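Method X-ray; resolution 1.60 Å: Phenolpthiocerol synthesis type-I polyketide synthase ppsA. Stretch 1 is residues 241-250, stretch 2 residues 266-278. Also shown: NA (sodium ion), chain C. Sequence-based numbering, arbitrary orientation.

Stretch 1 (241-250) IISTTYADLH
Stretch 2, residues 266-278: NPVHFQQAIASAG

The two stretches belong to one chain and bury 600 Å² between them, both sides summed. Stretch 1 leaves a weakly bonded strand at I241-I242 (phi/psi -143/134 and -106/116) and continues as loop; stretch 2 is extended from N266 to V268, then helical from F270 to G278. The register is fixed by two CA-CA pairs, T244 to H269 at 4.4 Å and I242 to A273 at 6.0 Å, so from I242 to T245 stretch 1 runs opposite to stretch 2, after which the loop turns back and L249 meets the helix again at Q272 and S276.

N266 (-63/156, chi1 -84°, chi2 11°) directs CB toward stretch 1, and its ND2 donates to T245 O at 2.9 Å with an N-H...O angle of 167°. P267 (-58/159) adds little area. V268 (-96/111, chi1 t) points away, although its CG1 lies 3.8 Å from T244 OG1.

H269, at the N-cap position (-85/58, chi1 m, chi2 84°), carries the polar centre of the contact. T244 O accepts twice from this residue: from the backbone H269 N at 2.7 Å and 173°, nearly linear, and from H269 ND1 at 3.0 Å and 147°, more bent. The second bond places T244 O at the edge of the imidazole, near its plane, while Y246 C and A247 N lie over one face; Y246 C is 3.5 Å from H269 ND1. T244 itself adopts -101/7 with chi1 p, and T245 follows at -73/-40, its N donating to S243 OG at 3.0 Å and 162°.

F270 (chi1 t, chi2 66°) turns CB away; T244 CG2 sits at its ring edge, 4.4 Å from F270 CD1. Q271 also points away and makes no contact. Q272 starts toward stretch 1, but the end of its side chain leads away. Its carbonyl, Q272 O, accepts from S276 N at 3.1 Å within the helix and lies 3.4 Å from L249 CD1.

A273 faces stretch 1 one turn beyond F270, its N bonded to H269 O at 3.1 Å. A273 CB packs 3.6 Å from I242 CG2 and 3.7 Å from T244 CG2, making the methyl a shared apolar neighbour. I274 is turned away and A275 sideways, neither in contact.

S276 (chi1 t) returns toward stretch 1: S276 CB is 3.8 Å from L249 CD1 (L249 chi1 m, chi2 t). Its carbonyl, S276 O, binds the sodium ion NA at 2.3 Å. A277 points sideways, its CB 4.1 Å from CD1 of I242 (chi1 m, chi2 t). At G278 the contact has ended.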

# COMPACT_ATOMS: atom_id res chain seq x y z
N ILE A 241 -0.59 -14.11 -4.06
CA ILE A 241 -0.71 -12.71 -3.70
C ILE A 241 -1.66 -12.59 -2.53
O ILE A 241 -2.68 -13.30 -2.47
CB ILE A 241 -1.18 -11.85 -4.89
CG1 ILE A 241 -1.37 -10.36 -4.47
CG2 ILE A 241 -2.42 -12.44 -5.57
CD1 ILE A 241 -1.36 -9.41 -5.62
N ILE A 242 -1.25 -11.81 -1.54
CA ILE A 242 -2.12 -11.47 -0.44
C ILE A 242 -2.52 -10.03 -0.66
O ILE A 242 -1.65 -9.13 -0.73
CB ILE A 242 -1.52 -11.67 0.96
CG1 ILE A 242 -0.98 -13.11 1.11
CG2 ILE A 242 -2.57 -11.32 2.03
CD1 ILE A 242 -0.34 -13.38 2.41
N SER A 243 -3.81 -9.79 -0.87
CA SER A 243 -4.30 -8.41 -1.04
C SER A 243 -4.31 -7.69 0.30
O SER A 243 -4.60 -8.30 1.33
CB SER A 243 -5.72 -8.44 -1.59
OG SER A 243 -6.25 -7.14 -1.76
N THR A 244 -4.07 -6.40 0.28
CA THR A 244 -4.19 -5.56 1.47
C THR A 244 -5.53 -4.77 1.42
O THR A 244 -5.79 -3.91 2.29
CB THR A 244 -3.00 -4.59 1.54
OG1 THR A 244 -2.92 -3.78 0.34
CG2 THR A 244 -1.65 -5.33 1.83
N THR A 245 -6.38 -5.05 0.45
CA THR A 245 -7.64 -4.35 0.27
C THR A 245 -8.73 -4.67 1.28
O THR A 245 -9.48 -3.75 1.71
CB THR A 245 -8.14 -4.58 -1.15
OG1 THR A 245 -7.19 -3.97 -2.06
CG2 THR A 245 -9.54 -3.98 -1.39
N TYR A 246 -8.84 -5.95 1.64
CA TYR A 246 -9.94 -6.42 2.50
C TYR A 246 -9.49 -6.86 3.89
O TYR A 246 -8.40 -7.41 4.04
CB TYR A 246 -10.66 -7.59 1.81
CG TYR A 246 -11.02 -7.34 0.37
CD1 TYR A 246 -12.19 -6.67 0.04
CD2 TYR A 246 -10.21 -7.77 -0.66
CE1 TYR A 246 -12.54 -6.43 -1.27
CE2 TYR A 246 -10.54 -7.53 -1.98
CZ TYR A 246 -11.71 -6.86 -2.29
OH TYR A 246 -12.05 -6.63 -3.58
N ALA A 247 -10.35 -6.62 4.87
CA ALA A 247 -10.06 -7.07 6.24
C ALA A 247 -10.04 -8.61 6.28
O ALA A 247 -9.31 -9.18 7.08
CB ALA A 247 -11.12 -6.56 7.22
N ASP A 248 -10.86 -9.25 5.44
CA ASP A 248 -10.89 -10.73 5.37
C ASP A 248 -9.89 -11.14 4.31
O ASP A 248 -10.15 -10.88 3.14
CB ASP A 248 -12.31 -11.25 5.11
CG ASP A 248 -12.43 -12.77 5.02
OD1 ASP A 248 -11.46 -13.46 5.34
OD2 ASP A 248 -13.51 -13.23 4.63
N LEU A 249 -8.79 -11.75 4.72
CA LEU A 249 -7.72 -12.09 3.75
C LEU A 249 -8.12 -13.31 2.92
O LEU A 249 -7.46 -13.57 1.93
CB LEU A 249 -6.39 -12.28 4.46
CG LEU A 249 -5.90 -11.12 5.32
CD1 LEU A 249 -4.78 -11.58 6.22
CD2 LEU A 249 -5.43 -9.96 4.45
N HIS A 250 -9.22 -13.97 3.27
CA HIS A 250 -9.70 -15.12 2.48
C HIS A 250 -10.78 -14.67 1.50
O HIS A 250 -11.46 -15.53 0.94
CB HIS A 250 -9.93 -16.31 3.41
CG HIS A 250 -8.63 -16.60 4.08
ND1 HIS A 250 -8.33 -16.13 5.34
CD2 HIS A 250 -7.51 -17.18 3.61
CE1 HIS A 250 -7.10 -16.46 5.64
NE2 HIS A 250 -6.57 -17.11 4.60
N ASN A 266 -10.72 1.72 0.63
CA ASN A 266 -10.58 0.95 1.86
C ASN A 266 -9.27 1.24 2.57
O ASN A 266 -8.27 1.57 1.92
CB ASN A 266 -10.60 -0.55 1.54
CG ASN A 266 -11.98 -1.14 1.43
OD1 ASN A 266 -12.99 -0.44 1.39
ND2 ASN A 266 -12.04 -2.46 1.30
N PRO A 267 -9.22 1.01 3.89
CA PRO A 267 -7.92 1.03 4.57
C PRO A 267 -6.97 -0.02 3.94
O PRO A 267 -7.39 -0.96 3.25
CB PRO A 267 -8.23 0.58 6.01
CG PRO A 267 -9.66 0.51 6.13
CD PRO A 267 -10.31 0.59 4.78
N VAL A 268 -5.68 0.18 4.15
CA VAL A 268 -4.64 -0.73 3.63
C VAL A 268 -4.29 -1.71 4.76
O VAL A 268 -3.72 -1.28 5.79
CB VAL A 268 -3.39 0.07 3.24
CG1 VAL A 268 -2.28 -0.89 2.79
CG2 VAL A 268 -3.71 1.13 2.18
N HIS A 269 -4.66 -2.99 4.59
CA HIS A 269 -4.48 -4.02 5.63
C HIS A 269 -3.08 -4.61 5.55
O HIS A 269 -2.91 -5.79 5.28
CB HIS A 269 -5.62 -5.08 5.51
CG HIS A 269 -6.99 -4.48 5.67
ND1 HIS A 269 -7.67 -3.90 4.61
CD2 HIS A 269 -7.71 -4.27 6.81
CE1 HIS A 269 -8.80 -3.41 5.12
NE2 HIS A 269 -8.88 -3.64 6.44
N PHE A 270 -2.06 -3.75 5.67
CA PHE A 270 -0.67 -4.15 5.47
C PHE A 270 -0.17 -5.05 6.55
O PHE A 270 0.35 -6.15 6.27
CB PHE A 270 0.21 -2.89 5.34
CG PHE A 270 1.64 -3.21 5.00
CD1 PHE A 270 1.97 -3.77 3.77
CD2 PHE A 270 2.66 -2.95 5.89
CE1 PHE A 270 3.28 -4.07 3.44
CE2 PHE A 270 3.97 -3.31 5.60
CZ PHE A 270 4.28 -3.86 4.36
N GLN A 271 -0.33 -4.63 7.85
CA GLN A 271 0.08 -5.50 8.94
C GLN A 271 -0.54 -6.93 8.83
O GLN A 271 0.13 -7.94 9.00
CB GLN A 271 -0.37 -4.85 10.24
CG GLN A 271 -0.16 -5.77 11.44
CD GLN A 271 -0.75 -5.19 12.70
OE1 GLN A 271 -0.83 -3.98 12.87
NE2 GLN A 271 -1.18 -6.07 13.59
N GLN A 272 -1.83 -6.99 8.51
CA GLN A 272 -2.56 -8.25 8.42
C GLN A 272 -2.01 -9.11 7.30
O GLN A 272 -1.88 -10.31 7.50
CB GLN A 272 -4.07 -7.99 8.21
CG GLN A 272 -4.78 -7.21 9.35
CD GLN A 272 -4.69 -5.70 9.22
OE1 GLN A 272 -3.92 -5.13 8.45
NE2 GLN A 272 -5.53 -5.01 9.98
N ALA A 273 -1.69 -8.51 6.13
CA ALA A 273 -1.13 -9.30 5.03
C ALA A 273 0.28 -9.82 5.37
O ALA A 273 0.58 -10.98 5.15
CB ALA A 273 -1.09 -8.47 3.74
N ILE A 274 1.15 -8.96 5.94
CA ILE A 274 2.50 -9.38 6.33
C ILE A 274 2.42 -10.52 7.39
O ILE A 274 3.12 -11.52 7.28
CB ILE A 274 3.26 -8.15 6.92
CG1 ILE A 274 3.56 -7.09 5.84
CG2 ILE A 274 4.57 -8.58 7.64
CD1 ILE A 274 4.52 -7.61 4.65
N ALA A 275 1.58 -10.35 8.41
CA ALA A 275 1.42 -11.36 9.46
C ALA A 275 0.97 -12.69 8.88
O ALA A 275 1.42 -13.75 9.31
CB ALA A 275 0.40 -10.88 10.48
N SER A 276 0.07 -12.64 7.88
CA SER A 276 -0.42 -13.90 7.26
C SER A 276 0.72 -14.56 6.52
O SER A 276 0.91 -15.78 6.59
CB SER A 276 -1.55 -13.59 6.29
OG SER A 276 -1.99 -14.77 5.63
N ALA A 277 1.49 -13.78 5.76
CA ALA A 277 2.64 -14.33 5.02
C ALA A 277 3.65 -14.95 5.99
O ALA A 277 4.10 -16.08 5.79
CB ALA A 277 3.31 -13.20 4.20
N GLY A 278 3.92 -14.27 7.11
CA GLY A 278 4.88 -14.78 8.10
C GLY A 278 4.39 -16.00 8.87
O GLY A 278 5.20 -16.78 9.39
NA NA C . 1.49 -17.81 5.74
O HOH W 1 0.68 -16.95 3.58